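Hypothetical protein, conserved (Leishmania major, PDB 2B4W) is of unknown function but belongs to a family in the beta-fructosidase clan, so it probably has a propeller-like fold and may act on a carbohydrate. Local coordinates at residues A[33-38]-A[84-89]; A[179-184]-A[236-241]; A[191-196]-A[264-269]; A[204-209]-A[226-231]; A[242-247]-A[291-296]. All coordinates share one frame; numbering follows the deposited sequence.

Contact 1: A[33-38]-A[84-89]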
# COMPACT_ATOMS: atom_id res chain seq x y z
N CYS A 33 -1.09 0.64 -7.05
CA CYS A 33 0.21 0.01 -7.24
C CYS A 33 0.80 -0.43 -5.92
O CYS A 33 0.33 -0.02 -4.85
CB CYS A 33 1.12 1.00 -7.94
SG CYS A 33 0.64 1.34 -9.67
N SER A 34 1.86 -1.23 -5.98
CA SER A 34 2.69 -1.41 -4.80
C SER A 34 3.47 -0.13 -4.52
O SER A 34 3.49 0.80 -5.35
CB SER A 34 3.70 -2.54 -4.95
OG SER A 34 4.56 -2.32 -6.02
N VAL A 35 4.16 -0.07 -3.39
CA VAL A 35 5.12 1.06 -3.28
C VAL A 35 6.20 0.83 -4.30
O VAL A 35 6.54 -0.32 -4.62
CB VAL A 35 5.69 1.14 -1.86
CG1 VAL A 35 6.49 -0.11 -1.57
CG2 VAL A 35 6.56 2.37 -1.73
N PRO A 36 6.83 1.83 -4.90
CA PRO A 36 8.00 1.49 -5.73
C PRO A 36 9.11 0.80 -4.94
O PRO A 36 9.17 0.86 -3.72
CB PRO A 36 8.48 2.87 -6.21
CG PRO A 36 7.19 3.64 -6.25
CD PRO A 36 6.54 3.27 -4.94
N PHE A 37 10.03 0.15 -5.67
CA PHE A 37 11.13 -0.57 -5.02
C PHE A 37 12.28 -0.55 -6.02
O PHE A 37 12.06 -0.04 -7.12
CB PHE A 37 10.80 -2.02 -4.66
CG PHE A 37 10.41 -2.91 -5.83
CD1 PHE A 37 9.13 -2.90 -6.37
CD2 PHE A 37 11.34 -3.76 -6.40
CE1 PHE A 37 8.81 -3.72 -7.44
CE2 PHE A 37 11.04 -4.59 -7.45
CZ PHE A 37 9.76 -4.58 -7.98
N SER A 38 13.45 -1.07 -5.66
CA SER A 38 14.54 -1.12 -6.65
C SER A 38 15.07 -2.54 -6.79
O SER A 38 15.09 -3.30 -5.82
CB SER A 38 15.65 -0.15 -6.24
OG SER A 38 16.85 -0.86 -6.01
N PRO A 84 -1.58 -5.05 -5.66
CA PRO A 84 -0.32 -5.68 -5.23
C PRO A 84 0.37 -4.86 -4.13
O PRO A 84 0.12 -3.68 -3.94
CB PRO A 84 0.50 -5.71 -6.50
CG PRO A 84 -0.07 -4.65 -7.37
CD PRO A 84 -1.50 -4.44 -7.00
N TYR A 85 1.24 -5.51 -3.36
CA TYR A 85 1.91 -4.92 -2.20
C TYR A 85 3.16 -5.71 -1.82
O TYR A 85 3.24 -6.92 -2.00
CB TYR A 85 1.03 -4.81 -0.96
CG TYR A 85 0.38 -6.03 -0.40
CD1 TYR A 85 -0.83 -6.45 -0.97
CD2 TYR A 85 0.91 -6.77 0.65
CE1 TYR A 85 -1.46 -7.58 -0.48
CE2 TYR A 85 0.28 -7.90 1.13
CZ TYR A 85 -0.92 -8.30 0.56
OH TYR A 85 -1.59 -9.41 0.99
N ILE A 86 4.14 -4.97 -1.29
CA ILE A 86 5.44 -5.60 -1.06
C ILE A 86 5.99 -5.24 0.32
O ILE A 86 5.60 -4.28 0.97
CB ILE A 86 6.53 -5.20 -2.08
CG1 ILE A 86 6.75 -3.68 -2.18
CG2 ILE A 86 6.30 -5.80 -3.45
CD1 ILE A 86 7.95 -3.34 -3.05
N ALA A 87 6.93 -6.09 0.72
CA ALA A 87 7.69 -5.88 1.94
C ALA A 87 9.02 -6.60 1.80
O ALA A 87 9.13 -7.51 0.99
CB ALA A 87 6.94 -6.33 3.17
N LYS A 88 10.00 -6.13 2.57
CA LYS A 88 11.29 -6.82 2.67
C LYS A 88 11.41 -7.44 4.06
O LYS A 88 11.34 -6.77 5.08
CB LYS A 88 12.45 -5.89 2.37
CG LYS A 88 13.85 -6.46 2.40
CD LYS A 88 14.91 -5.34 2.29
CE LYS A 88 15.45 -4.99 3.66
NZ LYS A 88 16.34 -3.78 3.65
N ILE A 89 11.58 -8.77 4.05
CA ILE A 89 11.86 -9.49 5.29
C ILE A 89 13.06 -10.39 5.04
O ILE A 89 13.13 -11.15 4.07
CB ILE A 89 10.63 -10.22 5.83
CG1 ILE A 89 9.43 -9.28 6.04
CG2 ILE A 89 10.90 -10.95 7.14
CD1 ILE A 89 8.58 -9.09 4.81
O HOH W 1 3.65 -2.20 -1.45
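Where two sheets of a probable beta-propeller meet near its middle, Ile86 on the edge strand 84-89 lays its side chain against Val35 of the loop before strand 37-39 and then Phe37 at the start of that strand. Its CG1 lies between the backbone N and the carbonyl carbon (chi1 56°), and chi2 then carries CD1 outward in extended form. CG1 touches Val35 CG1 at 3.6 Å, while the terminal CD1 reaches Phe37 CB at 3.5 Å and lies oblique to the ring beside it. Ile86 crosses both neighbours at about a right angle. A water accepts from Val35 N at 2.9 Å and from Ile86 N at 2.8 Å, bridging the two amides without a direct bond between the backbones. Further back, Ser34 CA approaches Pro84 O at 3.5 Å in a bent CA-H...O contact. Ser34 OG bonds within its own segment to Val35 O and also to Tyr46 N of strand 42-50. Met93 of strand 92-100 also packs on both Phe37 and Ile86, and Ile86 O accepts a bond from Gln194 NE2. Apolar packing supplemented by a bridging water between adjacent sheets is consistent with the blade-to-blade packing of a beta-propeller.

Contact 2: A[179-184]-A[236-241]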
# COMPACT_ATOMS: atom_id res chain seq x y z
N PRO A 179 -5.54 -9.35 17.37
CA PRO A 179 -6.42 -8.44 18.11
C PRO A 179 -6.41 -7.09 17.39
O PRO A 179 -5.41 -6.78 16.75
CB PRO A 179 -5.79 -8.28 19.49
CG PRO A 179 -4.77 -9.36 19.57
CD PRO A 179 -4.32 -9.61 18.15
N PRO A 180 -7.53 -6.40 17.55
CA PRO A 180 -7.75 -5.11 16.92
C PRO A 180 -6.94 -4.00 17.56
O PRO A 180 -6.60 -4.00 18.74
CB PRO A 180 -9.24 -4.85 17.16
CG PRO A 180 -9.50 -5.57 18.45
CD PRO A 180 -8.70 -6.84 18.34
N LEU A 181 -6.64 -3.01 16.72
CA LEU A 181 -6.10 -1.76 17.22
C LEU A 181 -7.24 -0.74 17.07
O LEU A 181 -8.09 -0.96 16.20
CB LEU A 181 -4.87 -1.28 16.47
CG LEU A 181 -3.65 -2.19 16.36
CD1 LEU A 181 -2.69 -1.67 15.30
CD2 LEU A 181 -2.93 -2.31 17.69
N ASP A 182 -7.15 0.24 17.93
CA ASP A 182 -7.96 1.41 18.10
C ASP A 182 -7.66 2.46 17.03
O ASP A 182 -6.94 3.41 17.36
CB ASP A 182 -7.66 2.02 19.48
CG ASP A 182 -8.83 2.89 19.92
OD1 ASP A 182 -9.87 2.84 19.22
OD2 ASP A 182 -8.64 3.59 20.94
N ILE A 183 -8.18 2.25 15.84
CA ILE A 183 -7.88 3.10 14.69
C ILE A 183 -9.16 3.54 13.97
O ILE A 183 -9.37 4.74 13.82
CB ILE A 183 -6.95 2.43 13.66
CG1 ILE A 183 -5.67 1.80 14.20
CG2 ILE A 183 -6.59 3.42 12.55
CD1 ILE A 183 -4.95 0.91 13.22
N LEU A 184 -9.98 2.58 13.55
CA LEU A 184 -11.25 2.87 12.88
C LEU A 184 -12.43 2.73 13.85
O LEU A 184 -12.67 3.63 14.66
CB LEU A 184 -11.48 1.94 11.70
CG LEU A 184 -10.24 1.58 10.87
CD1 LEU A 184 -10.50 0.34 10.02
CD2 LEU A 184 -9.83 2.76 10.01
N ARG A 236 0.95 -1.00 21.88
CA ARG A 236 -0.16 -0.97 20.93
C ARG A 236 -0.84 0.39 20.90
O ARG A 236 -1.94 0.52 20.35
CB ARG A 236 -1.16 -2.06 21.29
CG ARG A 236 -0.56 -3.44 21.44
CD ARG A 236 -1.63 -4.52 21.50
NE ARG A 236 -2.66 -4.48 20.48
CZ ARG A 236 -2.82 -5.26 19.42
NH1 ARG A 236 -1.99 -6.25 19.13
NH2 ARG A 236 -3.84 -5.07 18.59
N ALA A 237 -0.22 1.42 21.45
CA ALA A 237 -0.69 2.80 21.36
C ALA A 237 -0.60 3.36 19.94
O ALA A 237 0.37 3.07 19.24
CB ALA A 237 0.10 3.70 22.30
N ILE A 238 -1.59 4.16 19.56
CA ILE A 238 -1.70 4.78 18.25
C ILE A 238 -1.53 6.30 18.36
O ILE A 238 -2.22 6.97 19.12
CB ILE A 238 -3.03 4.48 17.55
CG1 ILE A 238 -3.33 2.99 17.37
CG2 ILE A 238 -3.09 5.20 16.23
CD1 ILE A 238 -2.21 2.25 16.65
N THR A 239 -0.58 6.84 17.61
CA THR A 239 -0.22 8.24 17.64
C THR A 239 0.03 8.80 16.24
O THR A 239 0.23 8.08 15.26
CB THR A 239 1.04 8.46 18.50
OG1 THR A 239 2.14 7.71 17.98
CG2 THR A 239 0.82 7.98 19.94
N GLY A 240 0.01 10.13 16.19
CA GLY A 240 0.40 10.91 15.03
C GLY A 240 -0.51 10.64 13.85
O GLY A 240 -0.17 10.81 12.68
N ALA A 241 -1.73 10.19 14.14
CA ALA A 241 -2.68 9.95 13.07
C ALA A 241 -2.98 11.21 12.27
O ALA A 241 -3.06 12.33 12.80
CB ALA A 241 -3.98 9.39 13.63
O HOH W 2 -4.83 -2.75 21.31
O HOH W 3 -4.39 0.17 19.69
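Arg236 lays its guanidinium between the side chains of Pro179 and Leu181. NH2 reaches two successive carbonyls, donating to Pro179 O at 3.0 Å and to Pro180 O at 3.0 Å; both bonds are weak, with N-H...O angles of 141° and 140°. Pro180 O lies at the edge of the group, near its plane. Over one face comes Pro179 CB, 3.9 Å from Arg236 NH2, and over the opposite face Leu181 CD2, 3.4 Å from Arg236 CZ, so the flat group is sandwiched between two aliphatic side chains. The arginine chain bends at chi3 (49°), and NH1 donates to Phe161 O, which fixes the far corner of the group on the next strand of that sheet. One water accepts from Arg236 NE at 2.9 Å and gives a weak bond to Pro180 O; another joins Arg236 O to Asp182 N. Beyond the arginine, Ile238 brings its CG1 against Asp182 O at 3.6 Å and against Ile183 CG1 at 4.1 Å, while its CD1 faces Leu181 CD1. Behind them, Leu181 rests on Phe161, Ile183 on Ile159 and Phe229, and Ile238 on Leu231. Polar grips at the surface beside aliphatic contacts, joining the weakly bonded edge strand 180-181 to edge strand 238-245 and the turn before it, fit the outer rim between neighbouring blades of a probable beta-propeller.

Contact 3: A[191-196]-A[264-269]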
# COMPACT_ATOMS: atom_id res chain seq x y z
N GLY A 191 -7.47 0.59 6.15
CA GLY A 191 -6.39 -0.35 5.97
C GLY A 191 -5.01 0.28 5.95
O GLY A 191 -4.81 1.45 5.60
N VAL A 192 -4.05 -0.54 6.34
CA VAL A 192 -2.63 -0.30 6.19
C VAL A 192 -2.28 -0.76 4.78
O VAL A 192 -2.73 -1.81 4.33
CB VAL A 192 -1.78 -1.02 7.23
CG1 VAL A 192 -0.29 -0.86 6.90
CG2 VAL A 192 -2.07 -0.52 8.63
N ASN A 193 -1.50 0.03 4.07
CA ASN A 193 -1.09 -0.28 2.71
C ASN A 193 0.42 -0.54 2.69
O ASN A 193 0.90 -1.39 1.96
CB ASN A 193 -1.47 0.84 1.76
CG ASN A 193 -2.97 0.84 1.47
OD1 ASN A 193 -3.73 1.54 2.13
ND2 ASN A 193 -3.32 0.03 0.48
N GLN A 194 1.17 0.23 3.48
CA GLN A 194 2.60 0.01 3.62
C GLN A 194 3.01 0.40 5.04
O GLN A 194 2.71 1.54 5.47
CB GLN A 194 3.39 0.77 2.56
CG GLN A 194 4.87 0.39 2.43
CD GLN A 194 5.01 -0.97 1.78
OE1 GLN A 194 4.17 -1.35 0.96
NE2 GLN A 194 6.04 -1.72 2.13
N ALA A 195 3.65 -0.55 5.72
CA ALA A 195 4.27 -0.37 7.02
C ALA A 195 5.79 -0.25 6.94
O ALA A 195 6.51 -0.88 6.17
CB ALA A 195 3.90 -1.49 7.99
N TYR A 196 6.31 0.63 7.79
CA TYR A 196 7.71 1.01 7.88
C TYR A 196 8.23 0.86 9.31
O TYR A 196 7.48 1.19 10.23
CB TYR A 196 7.92 2.48 7.47
CG TYR A 196 7.50 2.71 6.03
CD1 TYR A 196 6.18 2.92 5.68
CD2 TYR A 196 8.46 2.70 5.02
CE1 TYR A 196 5.80 3.14 4.36
CE2 TYR A 196 8.09 2.90 3.71
CZ TYR A 196 6.77 3.12 3.39
OH TYR A 196 6.41 3.31 2.07
N VAL A 264 -8.74 8.02 -2.89
CA VAL A 264 -7.35 7.67 -3.18
C VAL A 264 -6.91 6.52 -2.26
O VAL A 264 -7.24 6.51 -1.09
CB VAL A 264 -6.32 8.79 -3.01
CG1 VAL A 264 -6.38 9.78 -4.17
CG2 VAL A 264 -6.54 9.45 -1.66
N PHE A 265 -6.18 5.57 -2.82
CA PHE A 265 -5.85 4.36 -2.05
C PHE A 265 -4.34 4.19 -2.03
O PHE A 265 -3.79 3.87 -3.10
CB PHE A 265 -6.58 3.23 -2.77
CG PHE A 265 -6.38 1.83 -2.24
CD1 PHE A 265 -5.28 1.09 -2.65
CD2 PHE A 265 -7.28 1.28 -1.35
CE1 PHE A 265 -5.10 -0.19 -2.17
CE2 PHE A 265 -7.10 -0.01 -0.87
CZ PHE A 265 -6.01 -0.75 -1.28
N ALA A 266 -3.77 4.43 -0.88
CA ALA A 266 -2.34 4.53 -0.64
C ALA A 266 -1.54 3.36 -1.17
O ALA A 266 -1.90 2.19 -1.03
CB ALA A 266 -2.06 4.69 0.86
N SER A 267 -0.41 3.67 -1.80
CA SER A 267 0.52 2.64 -2.25
C SER A 267 1.70 2.53 -1.29
O SER A 267 1.98 1.47 -0.74
CB SER A 267 1.01 2.94 -3.67
OG SER A 267 -0.09 3.03 -4.56
N GLY A 268 2.37 3.66 -1.05
CA GLY A 268 3.38 3.79 -0.00
C GLY A 268 4.19 5.06 -0.17
O GLY A 268 4.02 5.85 -1.11
N ILE A 269 5.15 5.29 0.73
CA ILE A 269 6.04 6.43 0.57
C ILE A 269 7.47 6.01 0.23
O ILE A 269 7.93 4.92 0.53
CB ILE A 269 6.13 7.31 1.83
CG1 ILE A 269 6.61 6.47 3.00
CG2 ILE A 269 4.82 8.05 2.07
CD1 ILE A 269 6.87 7.19 4.31
O HOH W 4 1.26 -0.94 -0.85
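Asn193 reaches from the corner of strand 188-198 toward Ala266 and Phe265 of strand 264-271. Its CB lies 3.1 Å from Ala266 O, and CG, placed anti to the carbonyl carbon (chi1 -75°), lies over one face of the Phe265 ring, offset toward its rim. The amide then divides: OD1 packs at 3.8 Å from Ala266 CB and accepts a bond from His208 ND1, whereas ND2 comes within 3.2 Å of Phe265 CE1. Amide and ring planes stand 81° apart. ND2 also approaches Ala266 O, but at too poor an angle for a hydrogen bond. One water sits between the carbonyl oxygens of Asn193 and Ser267. Farther along, Tyr196 OH donates to Ile269 O at 2.7 Å, in the carbonyl plane on a lone pair, and Ile269 CG1 touches Tyr196 CZ at 3.4 Å while its CD1 makes a CH-pi contact over one face of the ring. Both strands carry classic beta bulges: Asn193 and Gln194 opposite Ile206, Ser267 and Gly268 opposite Tyr280. The contact lies near the centre of the chain, with strand 203-211 beside strand 188-198 and strand 277-283 beside strand 264-271, while Ile206 packs on Tyr196, Ala266 and Ile269.

Contact 4: A[204-209]-A[226-231]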
# COMPACT_ATOMS: atom_id res chain seq x y z
N GLY A 204 5.73 3.03 11.51
CA GLY A 204 5.11 4.00 10.64
C GLY A 204 4.21 3.32 9.63
O GLY A 204 4.67 2.56 8.78
N CYS A 205 2.90 3.57 9.71
CA CYS A 205 2.03 3.05 8.67
C CYS A 205 1.48 4.14 7.75
O CYS A 205 1.07 5.25 8.16
CB CYS A 205 0.85 2.27 9.24
SG CYS A 205 1.29 1.06 10.50
N ILE A 206 1.45 3.76 6.46
CA ILE A 206 0.78 4.52 5.42
C ILE A 206 -0.45 3.73 5.00
O ILE A 206 -0.33 2.56 4.64
CB ILE A 206 1.70 4.78 4.22
CG1 ILE A 206 2.96 5.57 4.61
CG2 ILE A 206 0.97 5.44 3.06
CD1 ILE A 206 2.60 6.95 5.14
N GLY A 207 -1.64 4.31 5.03
CA GLY A 207 -2.80 3.51 4.60
C GLY A 207 -3.96 4.33 4.09
O GLY A 207 -3.77 5.43 3.57
N HIS A 208 -5.17 3.80 4.24
CA HIS A 208 -6.36 4.47 3.77
C HIS A 208 -7.40 4.58 4.89
O HIS A 208 -7.53 3.66 5.70
CB HIS A 208 -6.96 3.76 2.56
CG HIS A 208 -7.47 2.37 2.61
ND1 HIS A 208 -6.68 1.25 2.56
CD2 HIS A 208 -8.75 1.90 2.66
CE1 HIS A 208 -7.44 0.16 2.60
NE2 HIS A 208 -8.71 0.53 2.67
N TYR A 209 -8.09 5.71 4.90
CA TYR A 209 -9.22 5.92 5.82
C TYR A 209 -10.43 6.15 4.92
O TYR A 209 -10.34 6.89 3.94
CB TYR A 209 -9.02 7.04 6.82
CG TYR A 209 -9.88 6.93 8.07
CD1 TYR A 209 -11.20 7.36 8.07
CD2 TYR A 209 -9.38 6.40 9.24
CE1 TYR A 209 -11.99 7.26 9.20
CE2 TYR A 209 -10.16 6.30 10.38
CZ TYR A 209 -11.47 6.73 10.36
OH TYR A 209 -12.24 6.63 11.51
N ASN A 226 -5.69 9.39 1.94
CA ASN A 226 -4.42 8.78 2.30
C ASN A 226 -4.19 9.09 3.77
O ASN A 226 -4.38 10.24 4.17
CB ASN A 226 -3.28 9.33 1.47
CG ASN A 226 -3.34 9.16 -0.02
OD1 ASN A 226 -3.04 10.10 -0.75
ND2 ASN A 226 -3.67 7.99 -0.53
N TYR A 227 -3.82 8.08 4.54
CA TYR A 227 -3.76 8.17 5.99
C TYR A 227 -2.46 7.67 6.59
O TYR A 227 -1.86 6.69 6.13
CB TYR A 227 -4.94 7.35 6.54
CG TYR A 227 -5.43 7.69 7.91
CD1 TYR A 227 -6.16 8.85 8.16
CD2 TYR A 227 -5.18 6.84 8.98
CE1 TYR A 227 -6.60 9.13 9.43
CE2 TYR A 227 -5.61 7.12 10.25
CZ TYR A 227 -6.32 8.28 10.47
OH TYR A 227 -6.76 8.56 11.74
N ALA A 228 -1.96 8.33 7.64
CA ALA A 228 -0.76 7.85 8.32
C ALA A 228 -1.01 7.80 9.82
O ALA A 228 -1.81 8.59 10.33
CB ALA A 228 0.45 8.74 8.06
N PHE A 229 -0.35 6.90 10.51
CA PHE A 229 -0.29 6.85 11.95
C PHE A 229 0.97 6.10 12.38
O PHE A 229 1.63 5.44 11.58
CB PHE A 229 -1.53 6.17 12.56
CG PHE A 229 -1.74 4.76 12.04
CD1 PHE A 229 -2.48 4.57 10.88
CD2 PHE A 229 -1.21 3.66 12.68
CE1 PHE A 229 -2.66 3.29 10.39
CE2 PHE A 229 -1.37 2.38 12.19
CZ PHE A 229 -2.12 2.21 11.04
N VAL A 230 1.26 6.20 13.67
CA VAL A 230 2.39 5.46 14.22
C VAL A 230 1.85 4.53 15.29
O VAL A 230 0.99 4.92 16.08
CB VAL A 230 3.49 6.38 14.77
CG1 VAL A 230 4.61 5.60 15.43
CG2 VAL A 230 4.05 7.24 13.65
N LEU A 231 2.39 3.32 15.24
CA LEU A 231 2.03 2.24 16.13
C LEU A 231 3.19 1.90 17.05
O LEU A 231 4.31 1.73 16.58
CB LEU A 231 1.67 0.97 15.35
CG LEU A 231 1.72 -0.29 16.23
CD1 LEU A 231 0.49 -0.30 17.12
CD2 LEU A 231 1.83 -1.57 15.41
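Cys205 and Phe229 form one of two hydrogen-bonded antiparallel pairs between these strands; Gly207 and Tyr227 form the other. Backbone bonds come first: Cys205 N donates to Phe229 O at 2.9 Å (N-H...O angle 165°) and Phe229 N to Cys205 O at 3.2 Å, while Gly207 and Tyr227 exchange the same two bonds. Ala228, paired with Ile206 in the intervening non-hydrogen-bonded position, adds a CA-H...O contact from its CA to Cys205 O at 3.2 Å.

Aromatic contacts lie on the face that carries Cys205, Tyr227 and Phe229. The chi1 of Phe229 (57°) sets its CG between the backbone N and the carbonyl carbon, and one face of the ring meets Cys205 CB, 3.8 Å from the ring centroid, in a CH-pi contact. Cys205 SG meets the same ring obliquely, 3.4 Å from Phe229 CE2. At the other end Tyr209 and Tyr227 lie side by side and point the same way, their planes 41° apart; Tyr209 CB and CD2 are above one face of the Tyr227 ring, CD2 over its centre, 3.7 Å above the ring plane.

Apolar packing on the opposite face is lighter: Ile206 CD1 touches Ala228 CB at 4.0 Å, with Ile244 and Ile269 from other strands leaning on Ile206. Asn226, on this face, is tied to Ser281 and Tyr250. The pairing is that of a twisted antiparallel beta hairpin, here two adjacent inner strands of a sheet that fits one blade of a probable beta-propeller.

Contact 5: A[242-247]-A[291-296]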
# COMPACT_ATOMS: atom_id res chain seq x y z
N LYS A 242 -3.15 11.06 10.95
CA LYS A 242 -3.34 12.27 10.14
C LYS A 242 -3.68 11.94 8.70
O LYS A 242 -3.34 10.86 8.21
CB LYS A 242 -2.06 13.11 10.21
CG LYS A 242 -0.78 12.31 10.05
CD LYS A 242 0.42 13.25 10.19
CE LYS A 242 1.29 12.80 11.36
NZ LYS A 242 1.95 13.94 12.06
N ILE A 243 -4.36 12.88 8.06
CA ILE A 243 -4.60 12.77 6.63
C ILE A 243 -3.34 13.32 5.95
O ILE A 243 -2.86 14.37 6.39
CB ILE A 243 -5.82 13.54 6.10
CG1 ILE A 243 -7.17 13.14 6.70
CG2 ILE A 243 -5.87 13.45 4.58
CD1 ILE A 243 -8.26 14.16 6.45
N ILE A 244 -2.87 12.61 4.95
CA ILE A 244 -1.66 13.05 4.22
C ILE A 244 -1.89 13.29 2.74
O ILE A 244 -1.09 13.92 2.05
CB ILE A 244 -0.51 12.04 4.41
CG1 ILE A 244 -0.80 10.63 3.91
CG2 ILE A 244 -0.10 12.03 5.89
CD1 ILE A 244 0.33 9.65 4.24
N GLY A 245 -3.02 12.84 2.21
CA GLY A 245 -3.45 12.99 0.86
C GLY A 245 -4.93 12.73 0.64
O GLY A 245 -5.61 11.99 1.33
N THR A 246 -5.42 13.38 -0.40
CA THR A 246 -6.74 13.19 -0.98
C THR A 246 -6.62 13.35 -2.49
O THR A 246 -5.56 13.69 -3.02
CB THR A 246 -7.76 14.23 -0.48
OG1 THR A 246 -7.23 15.51 -0.82
CG2 THR A 246 -7.93 14.24 1.03
N LYS A 247 -7.73 13.10 -3.15
CA LYS A 247 -7.98 13.18 -4.58
C LYS A 247 -7.54 14.52 -5.17
O LYS A 247 -6.93 14.60 -6.23
CB LYS A 247 -9.47 13.00 -4.89
CG LYS A 247 -9.94 12.23 -6.07
CD LYS A 247 -9.02 12.16 -7.26
CE LYS A 247 -9.80 11.68 -8.49
NZ LYS A 247 -9.82 12.79 -9.49
N ILE A 291 2.51 12.49 -5.08
CA ILE A 291 2.62 13.82 -4.51
C ILE A 291 3.81 13.80 -3.54
O ILE A 291 4.04 12.76 -2.91
CB ILE A 291 1.38 14.34 -3.75
CG1 ILE A 291 0.93 13.44 -2.61
CG2 ILE A 291 0.28 14.66 -4.77
CD1 ILE A 291 -0.26 13.88 -1.77
N THR A 292 4.49 14.94 -3.49
CA THR A 292 5.63 15.17 -2.59
C THR A 292 5.10 15.99 -1.42
O THR A 292 4.51 17.04 -1.62
CB THR A 292 6.79 15.85 -3.33
OG1 THR A 292 7.20 15.04 -4.45
CG2 THR A 292 8.00 16.00 -2.43
N ILE A 293 5.29 15.46 -0.23
CA ILE A 293 4.77 15.90 1.04
C ILE A 293 5.84 15.83 2.13
O ILE A 293 6.88 15.20 1.96
CB ILE A 293 3.56 15.04 1.42
CG1 ILE A 293 3.83 13.55 1.56
CG2 ILE A 293 2.43 15.23 0.40
CD1 ILE A 293 2.81 12.83 2.42
N ASP A 294 5.60 16.48 3.24
CA ASP A 294 6.47 16.44 4.41
C ASP A 294 6.48 15.02 4.99
O ASP A 294 5.48 14.30 4.87
CB ASP A 294 5.99 17.40 5.48
CG ASP A 294 5.89 18.83 4.98
OD1 ASP A 294 6.94 19.41 4.65
OD2 ASP A 294 4.76 19.36 4.92
N TYR A 295 7.61 14.70 5.61
CA TYR A 295 7.76 13.47 6.35
C TYR A 295 6.61 13.29 7.33
O TYR A 295 6.37 14.11 8.22
CB TYR A 295 9.06 13.43 7.13
CG TYR A 295 9.36 12.11 7.82
CD1 TYR A 295 9.50 10.94 7.10
CD2 TYR A 295 9.50 12.03 9.20
CE1 TYR A 295 9.78 9.73 7.71
CE2 TYR A 295 9.78 10.83 9.84
CZ TYR A 295 9.92 9.69 9.08
OH TYR A 295 10.20 8.48 9.69
N PRO A 296 5.87 12.20 7.18
CA PRO A 296 4.67 12.05 8.00
C PRO A 296 4.81 11.32 9.33
O PRO A 296 3.79 11.03 9.98
CB PRO A 296 3.82 11.19 7.05
CG PRO A 296 4.80 10.30 6.39
CD PRO A 296 6.07 11.09 6.24
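The carbonyl oxygen of Ile244 meets methyl groups of two isoleucines: Ile291 CD1 at 3.9 Å, with Ile293 CG2 and CD1 both at 4.1 Å. It lies at a classic beta bulge, where Ile244 and Gly245 on the edge strand 238-245 both face Asn226, and the contact joins two neighbouring sheets of a probable beta-propeller without direct hydrogen bonds between the segments. Ile244 carries the packing. Its CB sits 4.0 Å from Ile293 CD1, and its CG2, anti to the carbonyl carbon, reaches Pro296 CB at 4.2 Å; the two side chains cross obliquely. Ile291 and Ile293 both place CG1 between the backbone N and the carbonyl carbon (chi1 56° and 60°); CD1, placed by chi2 near anti, ends against Ile244 and, from Ile291, also Gly245 of strand 238-245. Gly245 brings its bare CA to 4.2 Å from Ile291 CD1. Leu279 supports Ile244 from strand 277-283, and Val277 of that strand lies against Ile293. On the other side of strand 238-245, helix 3-11 packs on Ile243 and Thr246. Finally, the Lys242 chain bends at chi3 (120°), which puts CE 3.4 Å from Pro296 O.

How the contacts relate
Contacts 1, 3, 4 and 5 are buried, and contact 2 lies on the surface, its centre about 18 Å from the centre of the chain. Contact 4 alone pairs strands of one sheet, so it rests on direct backbone bonds; the others join elements of different sheets and rely on side chains or water. Waters bridge backbones in contacts 1, 2 and 3, whereas contact 5 is nearly all apolar and contact 2 is led by a cationic group. Contacts 2 and 5 use successive parts of strand 238-245, which flanks strand 223-231 of contact 4. Contact 3, nearest the centre, touches contacts 1, 4 and 5, while contacts 1 and 2 stay about 16 Å apart at their nearest atoms.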